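Local coordinates for protein paenibacillus xanthan lyase (Paenibacillus, PDB 6F2P) that cleaves the polysaccharide xanthan as a calcium-binding lyase of polysaccharide lyase family 8, with a helical domain followed by beta-rich domains, at residues Y260-I271 / D314-W325. Sequence-based numbering, arbitrary orientation.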
ATOM      1  N   TYR A 260      21.751   3.150  -1.019  1.00 16.33           N
ATOM      2  CA  TYR A 260      22.135   1.743  -0.984  1.00 15.86           C
ATOM      3  C   TYR A 260      20.922   0.875  -0.657  1.00 18.21           C
ATOM      4  O   TYR A 260      20.735  -0.181  -1.252  1.00 17.02           O
ATOM      5  CB  TYR A 260      23.297   1.509  -0.017  1.00 13.68           C
ATOM      6  CG  TYR A 260      24.505   2.330  -0.396  1.00 20.72           C
ATOM      7  CD1 TYR A 260      25.426   1.859  -1.318  1.00 18.69           C
ATOM      8  CD2 TYR A 260      24.696   3.603   0.130  1.00 23.40           C
ATOM      9  CE1 TYR A 260      26.512   2.625  -1.693  1.00 25.22           C
ATOM     10  CE2 TYR A 260      25.780   4.375  -0.241  1.00 19.33           C
ATOM     11  CZ  TYR A 260      26.686   3.878  -1.148  1.00 19.91           C
ATOM     12  OH  TYR A 260      27.772   4.636  -1.513  1.00 21.47           O
ATOM     13  N   ARG A 261      20.086   1.348   0.262  1.00 15.94           N
ATOM     14  CA  ARG A 261      18.867   0.640   0.605  1.00 18.95           C
ATOM     15  C   ARG A 261      17.951   0.492  -0.610  1.00 21.48           C
ATOM     16  O   ARG A 261      17.292  -0.555  -0.766  1.00 15.95           O
ATOM     17  CB  ARG A 261      18.113   1.340   1.747  1.00 19.84           C
ATOM     18  CG  ARG A 261      18.881   1.495   3.062  1.00 24.12           C
ATOM     19  CD  ARG A 261      19.745   0.287   3.404  1.00 22.91           C
ATOM     20  NE  ARG A 261      18.976  -0.947   3.571  1.00 28.23           N
ATOM     21  CZ  ARG A 261      19.516  -2.129   3.856  1.00 29.77           C
ATOM     22  NH1 ARG A 261      20.830  -2.238   4.018  1.00 26.46           N
ATOM     23  NH2 ARG A 261      18.742  -3.203   3.979  1.00 27.28           N
ATOM     24  N   TRP A 262      17.908   1.532  -1.453  1.00 17.13           N
ATOM     25  CA  TRP A 262      17.041   1.538  -2.643  1.00 18.57           C
ATOM     26  C   TRP A 262      17.234   0.280  -3.476  1.00 17.16           C
ATOM     27  O   TRP A 262      16.271  -0.281  -4.000  1.00 19.04           O
ATOM     28  CB  TRP A 262      17.287   2.760  -3.531  1.00 15.34           C
ATOM     29  CG  TRP A 262      16.877   4.072  -2.917  1.00 21.97           C
ATOM     30  CD1 TRP A 262      16.079   4.256  -1.820  1.00 17.66           C
ATOM     31  CD2 TRP A 262      17.256   5.386  -3.363  1.00 16.91           C
ATOM     32  NE1 TRP A 262      15.934   5.602  -1.564  1.00 16.10           N
ATOM     33  CE2 TRP A 262      16.648   6.314  -2.493  1.00 16.18           C
ATOM     34  CE3 TRP A 262      18.053   5.865  -4.407  1.00 19.32           C
ATOM     35  CZ2 TRP A 262      16.812   7.694  -2.640  1.00 18.99           C
ATOM     36  CZ3 TRP A 262      18.208   7.238  -4.554  1.00 15.52           C
ATOM     37  CH2 TRP A 262      17.593   8.132  -3.675  1.00 17.14           C
ATOM     38  N   ILE A 263      18.482  -0.162  -3.584  1.00 13.03           N
ATOM     39  CA  ILE A 263      18.792  -1.395  -4.292  1.00 12.96           C
ATOM     40  C   ILE A 263      18.057  -2.597  -3.694  1.00 16.16           C
ATOM     41  O   ILE A 263      17.390  -3.335  -4.417  1.00 18.00           O
ATOM     42  CB  ILE A 263      20.299  -1.660  -4.303  1.00 14.08           C
ATOM     43  CG1 ILE A 263      21.041  -0.462  -4.912  1.00 15.59           C
ATOM     44  CG2 ILE A 263      20.610  -2.938  -5.048  1.00 11.98           C
ATOM     45  CD1 ILE A 263      20.494  -0.011  -6.254  1.00 13.57           C
ATOM     46  N   TYR A 264      18.154  -2.787  -2.378  1.00 16.46           N
ATOM     47  CA  TYR A 264      17.481  -3.922  -1.743  1.00 17.54           C
ATOM     48  C   TYR A 264      15.967  -3.780  -1.797  1.00 14.84           C
ATOM     49  O   TYR A 264      15.254  -4.761  -1.982  1.00 13.11           O
ATOM     50  CB  TYR A 264      17.901  -4.086  -0.285  1.00 14.77           C
ATOM     51  CG  TYR A 264      19.367  -4.324  -0.071  1.00 13.67           C
ATOM     52  CD1 TYR A 264      20.001  -5.420  -0.630  1.00 13.44           C
ATOM     53  CD2 TYR A 264      20.116  -3.465   0.722  1.00 17.43           C
ATOM     54  CE1 TYR A 264      21.347  -5.645  -0.426  1.00 18.47           C
ATOM     55  CE2 TYR A 264      21.460  -3.680   0.938  1.00 19.32           C
ATOM     56  CZ  TYR A 264      22.073  -4.772   0.361  1.00 21.81           C
ATOM     57  OH  TYR A 264      23.417  -4.987   0.572  1.00 19.65           O
ATOM     58  N   ASP A 265      15.482  -2.556  -1.620  1.00 12.37           N
ATOM     59  CA  ASP A 265      14.052  -2.326  -1.485  1.00 11.99           C
ATOM     60  C   ASP A 265      13.341  -1.977  -2.784  1.00 15.83           C
ATOM     61  O   ASP A 265      12.219  -2.422  -3.006  1.00 17.37           O
ATOM     62  CB  ASP A 265      13.780  -1.233  -0.452  1.00 16.19           C
ATOM     63  CG  ASP A 265      14.333  -1.573   0.915  1.00 20.48           C
ATOM     64  OD1 ASP A 265      14.569  -2.777   1.183  1.00 20.14           O
ATOM     65  OD2 ASP A 265      14.530  -0.632   1.716  1.00 16.86           O
ATOM     66  N   SER A 266      13.984  -1.195  -3.648  1.00 18.32           N
ATOM     67  CA  SER A 266      13.281  -0.659  -4.807  1.00 11.66           C
ATOM     68  C   SER A 266      13.744  -1.206  -6.151  1.00 15.81           C
ATOM     69  O   SER A 266      13.115  -0.931  -7.171  1.00 16.25           O
ATOM     70  CB  SER A 266      13.355   0.861  -4.800  1.00 11.66           C
ATOM     71  OG  SER A 266      12.820   1.361  -3.592  1.00 15.14           O
ATOM     72  N   TYR A 267      14.827  -1.979  -6.173  1.00 16.44           N
ATOM     73  CA  TYR A 267      15.340  -2.471  -7.461  1.00 15.25           C
ATOM     74  C   TYR A 267      15.504  -3.981  -7.570  1.00 15.43           C
ATOM     75  O   TYR A 267      14.965  -4.595  -8.486  1.00 17.90           O
ATOM     76  CB  TYR A 267      16.588  -1.690  -7.894  1.00 15.09           C
ATOM     77  CG  TYR A 267      16.150  -0.299  -8.209  1.00 16.03           C
ATOM     78  CD1 TYR A 267      15.554  -0.007  -9.428  1.00 12.83           C
ATOM     79  CD2 TYR A 267      16.221   0.701  -7.254  1.00 14.71           C
ATOM     80  CE1 TYR A 267      15.080   1.251  -9.703  1.00 13.00           C
ATOM     81  CE2 TYR A 267      15.750   1.970  -7.522  1.00 16.96           C
ATOM     82  CZ  TYR A 267      15.178   2.232  -8.746  1.00 17.58           C
ATOM     83  OH  TYR A 267      14.698   3.482  -9.018  1.00 24.58           O
ATOM     84  N   GLU A 268      16.207  -4.578  -6.619  1.00 15.20           N
ATOM     85  CA  GLU A 268      16.379  -6.023  -6.608  1.00 15.43           C
ATOM     86  C   GLU A 268      15.059  -6.808  -6.754  1.00 14.49           C
ATOM     87  O   GLU A 268      15.005  -7.781  -7.510  1.00 13.14           O
ATOM     88  CB  GLU A 268      17.159  -6.466  -5.361  1.00 16.23           C
ATOM     89  CG  GLU A 268      17.648  -7.898  -5.432  1.00 15.38           C
ATOM     90  CD  GLU A 268      18.277  -8.360  -4.145  1.00 18.90           C
ATOM     91  OE1 GLU A 268      18.057  -7.691  -3.120  1.00 25.43           O
ATOM     92  OE2 GLU A 268      18.998  -9.383  -4.154  1.00 22.26           O
ATOM     93  N   PRO A 269      13.990  -6.394  -6.047  1.00 12.15           N
ATOM     94  CA  PRO A 269      12.783  -7.214  -6.225  1.00 11.97           C
ATOM     95  C   PRO A 269      12.170  -7.069  -7.619  1.00 15.93           C
ATOM     96  O   PRO A 269      11.366  -7.907  -8.037  1.00 14.41           O
ATOM     97  CB  PRO A 269      11.808  -6.663  -5.168  1.00  9.61           C
ATOM     98  CG  PRO A 269      12.639  -5.845  -4.240  1.00 13.64           C
ATOM     99  CD  PRO A 269      13.798  -5.333  -5.043  1.00 11.50           C
ATOM    100  N   PHE A 270      12.542  -6.012  -8.332  1.00 16.16           N
ATOM    101  CA  PHE A 270      11.927  -5.734  -9.622  1.00 12.57           C
ATOM    102  C   PHE A 270      12.785  -6.143 -10.796  1.00 13.27           C
ATOM    103  O   PHE A 270      12.415  -5.904 -11.949  1.00 15.44           O
ATOM    104  CB  PHE A 270      11.538  -4.260  -9.745  1.00 12.45           C
ATOM    105  CG  PHE A 270      10.460  -3.847  -8.795  1.00 11.43           C
ATOM    106  CD1 PHE A 270       9.175  -4.346  -8.932  1.00 11.89           C
ATOM    107  CD2 PHE A 270      10.730  -2.970  -7.757  1.00  9.94           C
ATOM    108  CE1 PHE A 270       8.177  -3.971  -8.055  1.00 15.22           C
ATOM    109  CE2 PHE A 270       9.742  -2.592  -6.885  1.00 11.78           C
ATOM    110  CZ  PHE A 270       8.462  -3.091  -7.033  1.00 13.17           C
ATOM    111  N   ILE A 271      13.931  -6.755 -10.517  1.00 13.25           N
ATOM    112  CA  ILE A 271      14.728  -7.320 -11.597  1.00 16.60           C
ATOM    113  C   ILE A 271      14.601  -8.818 -11.574  1.00 17.60           C
ATOM    114  O   ILE A 271      15.109  -9.480 -10.663  1.00 17.61           O
ATOM    115  CB  ILE A 271      16.213  -6.940 -11.516  1.00 20.22           C
ATOM    116  CG1 ILE A 271      16.378  -5.439 -11.725  1.00 18.22           C
ATOM    117  CG2 ILE A 271      17.025  -7.704 -12.576  1.00 16.59           C
ATOM    118  CD1 ILE A 271      17.777  -4.974 -11.502  1.00 27.93           C
ATOM    119  N   ASP A 314      27.431  -4.432   1.877  1.00 22.57           N
ATOM    120  CA  ASP A 314      26.625  -4.049   0.719  1.00 23.63           C
ATOM    121  C   ASP A 314      27.344  -4.283  -0.616  1.00 23.07           C
ATOM    122  O   ASP A 314      26.765  -4.821  -1.567  1.00 22.36           O
ATOM    123  CB  ASP A 314      26.191  -2.586   0.826  1.00 22.32           C
ATOM    124  CG  ASP A 314      25.125  -2.362   1.889  1.00 28.48           C
ATOM    125  OD1 ASP A 314      24.334  -3.289   2.158  1.00 28.72           O
ATOM    126  OD2 ASP A 314      25.071  -1.248   2.448  1.00 28.85           O
ATOM    127  N   ALA A 315      28.603  -3.875  -0.687  1.00 20.96           N
ATOM    128  CA  ALA A 315      29.382  -4.054  -1.898  1.00 21.72           C
ATOM    129  C   ALA A 315      29.381  -5.524  -2.294  1.00 23.46           C
ATOM    130  O   ALA A 315      29.223  -5.871  -3.464  1.00 25.69           O
ATOM    131  CB  ALA A 315      30.792  -3.558  -1.688  1.00 21.04           C
ATOM    132  N   THR A 316      29.518  -6.386  -1.295  1.00 25.02           N
ATOM    133  CA  THR A 316      29.523  -7.821  -1.516  1.00 20.11           C
ATOM    134  C   THR A 316      28.177  -8.267  -2.060  1.00 20.29           C
ATOM    135  O   THR A 316      28.110  -8.961  -3.072  1.00 24.86           O
ATOM    136  CB  THR A 316      29.805  -8.560  -0.209  1.00 22.52           C
ATOM    137  OG1 THR A 316      31.080  -8.145   0.296  1.00 20.80           O
ATOM    138  CG2 THR A 316      29.785 -10.083  -0.419  1.00 15.31           C
ATOM    139  N   ALA A 317      27.111  -7.846  -1.386  1.00 18.31           N
ATOM    140  CA  ALA A 317      25.747  -8.190  -1.777  1.00 21.72           C
ATOM    141  C   ALA A 317      25.427  -7.700  -3.191  1.00 23.79           C
ATOM    142  O   ALA A 317      24.814  -8.417  -3.993  1.00 22.65           O
ATOM    143  CB  ALA A 317      24.752  -7.617  -0.766  1.00 19.20           C
ATOM    144  N   PHE A 318      25.856  -6.476  -3.484  1.00 19.23           N
ATOM    145  CA  PHE A 318      25.658  -5.890  -4.802  1.00 20.76           C
ATOM    146  C   PHE A 318      26.374  -6.673  -5.893  1.00 20.75           C
ATOM    147  O   PHE A 318      25.807  -6.903  -6.960  1.00 22.18           O
ATOM    148  CB  PHE A 318      26.133  -4.436  -4.832  1.00 19.60           C
ATOM    149  CG  PHE A 318      25.250  -3.495  -4.071  1.00 22.13           C
ATOM    150  CD1 PHE A 318      24.156  -3.967  -3.360  1.00 16.97           C
ATOM    151  CD2 PHE A 318      25.506  -2.134  -4.078  1.00 19.67           C
ATOM    152  CE1 PHE A 318      23.350  -3.101  -2.662  1.00 19.45           C
ATOM    153  CE2 PHE A 318      24.690  -1.260  -3.386  1.00 18.45           C
ATOM    154  CZ  PHE A 318      23.616  -1.744  -2.675  1.00 19.02           C
ATOM    155  N   LYS A 319      27.619  -7.072  -5.638  1.00 16.83           N
ATOM    156  CA  LYS A 319      28.384  -7.787  -6.651  1.00 20.75           C
ATOM    157  C   LYS A 319      27.766  -9.147  -6.895  1.00 21.60           C
ATOM    158  O   LYS A 319      27.810  -9.662  -8.008  1.00 24.41           O
ATOM    159  CB  LYS A 319      29.846  -7.955  -6.243  1.00 21.29           C
ATOM    160  CG  LYS A 319      30.626  -6.663  -6.189  1.00 24.44           C
ATOM    161  CD  LYS A 319      32.069  -6.911  -5.799  1.00 26.95           C
ATOM    162  CE  LYS A 319      32.712  -5.613  -5.358  1.00 44.49           C
ATOM    163  NZ  LYS A 319      34.193  -5.706  -5.253  1.00 57.53           N
ATOM    164  N   ARG A 320      27.180  -9.721  -5.852  1.00 19.85           N
ATOM    165  CA  ARG A 320      26.633 -11.064  -5.960  1.00 22.99           C
ATOM    166  C   ARG A 320      25.380 -11.070  -6.818  1.00 19.97           C
ATOM    167  O   ARG A 320      25.185 -11.965  -7.630  1.00 23.31           O
ATOM    168  CB  ARG A 320      26.340 -11.662  -4.580  1.00 22.77           C
ATOM    169  CG  ARG A 320      27.586 -12.050  -3.798  1.00 25.19           C
ATOM    170  CD  ARG A 320      27.256 -12.917  -2.594  1.00 23.29           C
ATOM    171  NE  ARG A 320      26.984 -14.302  -2.967  1.00 31.40           N
ATOM    172  CZ  ARG A 320      26.040 -15.059  -2.415  1.00 29.43           C
ATOM    173  NH1 ARG A 320      25.257 -14.563  -1.466  1.00 32.18           N
ATOM    174  NH2 ARG A 320      25.871 -16.309  -2.822  1.00 25.74           N
ATOM    175  N   MET A 321      24.525 -10.073  -6.646  1.00 17.66           N
ATOM    176  CA  MET A 321      23.294 -10.065  -7.411  1.00 19.24           C
ATOM    177  C   MET A 321      23.571  -9.711  -8.884  1.00 21.63           C
ATOM    178  O   MET A 321      23.017 -10.334  -9.796  1.00 17.72           O
ATOM    179  CB  MET A 321      22.238  -9.163  -6.754  1.00 17.67           C
ATOM    180  CG  MET A 321      22.558  -7.680  -6.745  1.00 19.45           C
ATOM    181  SD  MET A 321      21.239  -6.700  -5.998  1.00 19.04           S
ATOM    182  CE  MET A 321      21.551  -6.953  -4.255  1.00 14.89           C
ATOM    183  N   VAL A 322      24.453  -8.741  -9.114  1.00 20.28           N
ATOM    184  CA  VAL A 322      24.846  -8.386 -10.472  1.00 18.70           C
ATOM    185  C   VAL A 322      25.518  -9.561 -11.188  1.00 20.60           C
ATOM    186  O   VAL A 322      25.247  -9.811 -12.365  1.00 20.03           O
ATOM    187  CB  VAL A 322      25.739  -7.126 -10.505  1.00 17.79           C
ATOM    188  CG1 VAL A 322      26.364  -6.915 -11.884  1.00 17.90           C
ATOM    189  CG2 VAL A 322      24.928  -5.916 -10.126  1.00 16.85           C
ATOM    190  N   LYS A 323      26.371 -10.297 -10.482  1.00 17.82           N
ATOM    191  CA  LYS A 323      27.003 -11.464 -11.089  1.00 21.13           C
ATOM    192  C   LYS A 323      25.956 -12.459 -11.562  1.00 22.85           C
ATOM    193  O   LYS A 323      26.005 -12.915 -12.706  1.00 27.68           O
ATOM    194  CB  LYS A 323      27.976 -12.151 -10.131  1.00 23.22           C
ATOM    195  CG  LYS A 323      28.773 -13.278 -10.787  1.00 22.71           C
ATOM    196  CD  LYS A 323      30.051 -13.585 -10.030  1.00 25.39           C
ATOM    197  CE  LYS A 323      30.925 -14.562 -10.807  1.00 32.57           C
ATOM    198  NZ  LYS A 323      32.248 -14.801 -10.155  1.00 29.00           N
ATOM    199  N   TYR A 324      25.017 -12.778 -10.673  1.00 20.05           N
ATOM    200  CA  TYR A 324      23.888 -13.660 -10.969  1.00 20.57           C
ATOM    201  C   TYR A 324      23.211 -13.280 -12.273  1.00 23.10           C
ATOM    202  O   TYR A 324      23.030 -14.122 -13.154  1.00 24.95           O
ATOM    203  CB  TYR A 324      22.861 -13.609  -9.829  1.00 21.65           C
ATOM    204  CG  TYR A 324      21.610 -14.440 -10.058  1.00 20.53           C
ATOM    205  CD1 TYR A 324      21.672 -15.829 -10.106  1.00 27.35           C
ATOM    206  CD2 TYR A 324      20.367 -13.841 -10.205  1.00 17.07           C
ATOM    207  CE1 TYR A 324      20.531 -16.598 -10.306  1.00 22.92           C
ATOM    208  CE2 TYR A 324      19.218 -14.602 -10.406  1.00 17.77           C
ATOM    209  CZ  TYR A 324      19.308 -15.982 -10.452  1.00 21.65           C
ATOM    210  OH  TYR A 324      18.181 -16.757 -10.651  1.00 25.93           O
ATOM    211  N   TRP A 325      22.852 -12.006 -12.393  1.00 18.19           N
ATOM    212  CA  TRP A 325      22.169 -11.517 -13.580  1.00 17.39           C
ATOM    213  C   TRP A 325      23.047 -11.541 -14.833  1.00 21.59           C
ATOM    214  O   TRP A 325      22.550 -11.744 -15.942  1.00 25.82           O
ATOM    215  CB  TRP A 325      21.650 -10.099 -13.346  1.00 18.44           C
ATOM    216  CG  TRP A 325      20.578 -10.005 -12.298  1.00 20.33           C
ATOM    217  CD1 TRP A 325      19.579 -10.912 -12.050  1.00 18.10           C
ATOM    218  CD2 TRP A 325      20.397  -8.939 -11.351  1.00 21.43           C
ATOM    219  NE1 TRP A 325      18.788 -10.468 -11.011  1.00 14.74           N
ATOM    220  CE2 TRP A 325      19.272  -9.264 -10.565  1.00 17.88           C
ATOM    221  CE3 TRP A 325      21.080  -7.743 -11.092  1.00 20.48           C
ATOM    222  CZ2 TRP A 325      18.815  -8.433  -9.542  1.00 19.38           C
ATOM    223  CZ3 TRP A 325      20.628  -6.922 -10.077  1.00 16.82           C
ATOM    224  CH2 TRP A 325      19.507  -7.268  -9.315  1.00 18.09           C
TER
HETATM  225  O   HOH W   1      22.869  -0.202   3.907  1.00 22.36           O
HETATM  226  O   HOH W   2      16.565 -12.220 -10.400  1.00 10.94           O
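Tyr264 and Asp314 make the direct polar link. The phenol OH of Tyr264 donates to OD1 of Asp314, which lies at the ring edge, near the ring plane; OH to OD1 is 2.5 Å. Ring and carboxylate planes are turned 52° apart. The other carboxylate oxygen, OD2, accepts from a water that also accepts from Arg261 NH1. Tyr264 CD2 lies over one face of that guanidinium, whose charge may help stabilise the aspartate without a direct salt bridge.

Apolar contacts fill the middle. Tyr264 is a knob in a hole formed by Asp314, Ala317, Phe318 and Met321. Phe318 CE1 comes over one face of the Tyr264 ring, 3.7 Å from CZ. On Ile263, CG2 points anti to the backbone N and reaches both Phe318 CE1 (3.6 Å) and Met321 SD. Tyr260 offers its ring edge to Phe318 CE2, while its hydroxyl is hydrogen-bonded to Thr309 OG1.

Both segments belong to the N-terminal alpha-helical domain, which in family 8 lyases is an incomplete alpha/alpha toroid built of helical hairpins. Helices 260-267 and 314-325 run in broadly the same direction, crossing at 41° with axes 11.3 Å apart. Helix 292-307 packs against Ile263, Phe318 and Ile271.

Toward the C-terminal ends of the two segments, Met321 bends at chi3 (79°), bringing CE to 3.5 Å from Glu268 OE2. That carboxylate forms a salt bridge with Arg358.

Trp325 closes the contact with a CH-pi interaction. Ile271 CG2 sits over its five-membered ring, 3.7 Å from the centroid, and Ile271 CD1 touches the six-membered ring at CH2. An alanine at Trp325 is likely to open a gap beside Ile271 and leave the water without its NE1 donor. This water lies at the indole edge, accepts from NE1 at 2.9 Å and donates to Ile271 O.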